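Local coordinates for protein imidazoleglycerol-phosphate dehydratase (Pyrococcus furiosus, PDB 5DNL) that catalyses the dehydration of imidazoleglycerol phosphate to imidazole acetol phosphate, the sixth step of histidine biosynthesis, at residues T32-A35 with F36-K40. Residues are numbered along the deposited sequence; the frame is centred on the assembly and turned at random.
Sequences TAFA and FYLGK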
loop_
_atom_site.group_PDB
_atom_site.type_symbol
_atom_site.label_atom_id
_atom_site.label_comp_id
_atom_site.label_asym_id
_atom_site.label_seq_id
_atom_site.Cartn_x
_atom_site.Cartn_y
_atom_site.Cartn_z
ATOM N N THR A 32 -14.603 -42.800 21.352
ATOM C CA THR A 32 -15.832 -42.978 22.140
ATOM C C THR A 32 -16.938 -42.096 21.577
ATOM O O THR A 32 -18.067 -42.549 21.363
ATOM C CB THR A 32 -15.566 -42.709 23.625
ATOM O OG1 THR A 32 -14.614 -43.663 24.108
ATOM C CG2 THR A 32 -16.836 -42.826 24.462
ATOM N N ALA A 33 -16.598 -40.846 21.253
ATOM C CA ALA A 33 -17.541 -39.932 20.600
ATOM C C ALA A 33 -17.976 -40.492 19.245
ATOM O O ALA A 33 -19.154 -40.579 18.950
ATOM C CB ALA A 33 -16.906 -38.557 20.430
ATOM N N PHE A 34 -17.015 -40.898 18.424
ATOM C CA PHE A 34 -17.322 -41.424 17.116
ATOM C C PHE A 34 -18.322 -42.589 17.213
ATOM O O PHE A 34 -19.337 -42.603 16.521
ATOM C CB PHE A 34 -16.056 -41.892 16.392
ATOM C CG PHE A 34 -16.347 -42.560 15.097
ATOM C CD1 PHE A 34 -16.636 -41.808 13.987
ATOM C CD2 PHE A 34 -16.455 -43.946 15.010
ATOM C CE1 PHE A 34 -16.982 -42.426 12.797
ATOM C CE2 PHE A 34 -16.776 -44.560 13.821
ATOM C CZ PHE A 34 -17.036 -43.803 12.712
ATOM N N ALA A 35 -18.035 -43.556 18.076
ATOM C CA ALA A 35 -18.890 -44.743 18.168
ATOM C C ALA A 35 -20.271 -44.387 18.692
ATOM O O ALA A 35 -21.265 -44.934 18.225
ATOM C CB ALA A 35 -18.241 -45.787 19.048
ATOM N N PHE A 36 -20.325 -43.465 19.658
ATOM C CA PHE A 36 -21.608 -43.077 20.266
ATOM C C PHE A 36 -22.535 -42.459 19.216
ATOM O O PHE A 36 -23.714 -42.797 19.127
ATOM C CB PHE A 36 -21.374 -42.095 21.409
ATOM C CG PHE A 36 -22.607 -41.794 22.228
ATOM C CD1 PHE A 36 -22.973 -42.619 23.281
ATOM C CD2 PHE A 36 -23.372 -40.675 21.951
ATOM C CE1 PHE A 36 -24.080 -42.311 24.044
ATOM C CE2 PHE A 36 -24.493 -40.371 22.699
ATOM C CZ PHE A 36 -24.842 -41.193 23.752
ATOM N N TYR A 37 -21.998 -41.547 18.400
ATOM C CA TYR A 37 -22.784 -40.878 17.399
ATOM C C TYR A 37 -23.043 -41.733 16.148
ATOM O O TYR A 37 -24.055 -41.526 15.462
ATOM C CB TYR A 37 -22.192 -39.494 17.085
ATOM C CG TYR A 37 -22.399 -38.576 18.278
ATOM C CD1 TYR A 37 -23.603 -37.904 18.446
ATOM C CD2 TYR A 37 -21.464 -38.464 19.279
ATOM C CE1 TYR A 37 -23.837 -37.103 19.564
ATOM C CE2 TYR A 37 -21.686 -37.684 20.404
ATOM C CZ TYR A 37 -22.852 -36.989 20.539
ATOM O OH TYR A 37 -23.043 -36.201 21.656
ATOM N N LEU A 38 -22.172 -42.699 15.870
ATOM C CA LEU A 38 -22.454 -43.747 14.859
ATOM C C LEU A 38 -23.652 -44.617 15.274
ATOM O O LEU A 38 -24.420 -45.086 14.425
ATOM C CB LEU A 38 -21.226 -44.621 14.633
ATOM C CG LEU A 38 -21.341 -45.762 13.611
ATOM C CD1 LEU A 38 -21.523 -45.204 12.210
ATOM C CD2 LEU A 38 -20.126 -46.645 13.668
ATOM N N GLY A 39 -23.778 -44.822 16.575
ATOM C CA GLY A 39 -24.868 -45.622 17.127
ATOM C C GLY A 39 -24.548 -47.094 17.197
ATOM O O GLY A 39 -25.457 -47.917 17.150
ATOM N N LYS A 40 -23.271 -47.431 17.317
ATOM C CA LYS A 40 -22.827 -48.818 17.359
ATOM C C LYS A 40 -21.838 -49.023 18.484
ATOM O O LYS A 40 -21.010 -48.159 18.765
ATOM C CB LYS A 40 -22.232 -49.226 16.007
ATOM C CG LYS A 40 -23.307 -49.382 14.953
ATOM C CD LYS A 40 -22.798 -49.903 13.624
ATOM C CE LYS A 40 -23.973 -50.254 12.717
ATOM N NZ LYS A 40 -23.622 -50.220 11.267
#
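Ala35 O takes two N-H groups at the last turn of helix 25-38: Gly39 N at 3.0 Å, bent to 140° at the hydrogen, and Lys40 N in a weaker but straighter bond of 3.3 Å to that same Ala35 O. Gly39, with phi at 88°, is where the chain leaves the helix; a side chain there would collide with the carbonyl oxygen of Leu38. One residue earlier the i to i+4 bonding is regular: Leu38 N meets Phe34 O at 2.9 Å. The side chains of Phe34 and Leu38 extend alongside each other in one direction, and Leu38 CD2 comes obliquely to the Phe34 ring, 3.9 Å from Phe34 CE2. The helix is the crossover of a beta-alpha-beta unit between strands 20-21 and 42-48, and this apolar pair packs against Leu159 of helix 144-162 and against helix 51-69. Tyr37 faces elsewhere. Its N bonds Ala33 O almost head-on, while chi1 of -70°, which sets CG beside the backbone N, swings the ring back along the helix until Tyr37 CD2 lies 3.1 Å from Ala33 O, the oxygen in the ring plane at its edge. Phe36 CD2 sits over one face of the Tyr37 ring, near its border, and the Phe36 ring has a cation-pi contact with Arg168 of a neighbouring subunit. Tyr37 also touches Met157 and weakly bonds Lys153 NZ through OH, both on helix 144-162. An alanine here would probably open a gap beside Phe36 and Met157 and cost Lys153 its weak hydrogen bond. The Tyr37 side chain lies about 4 Å, nearest atoms, from the bound triazolyl phosphonate inhibitor.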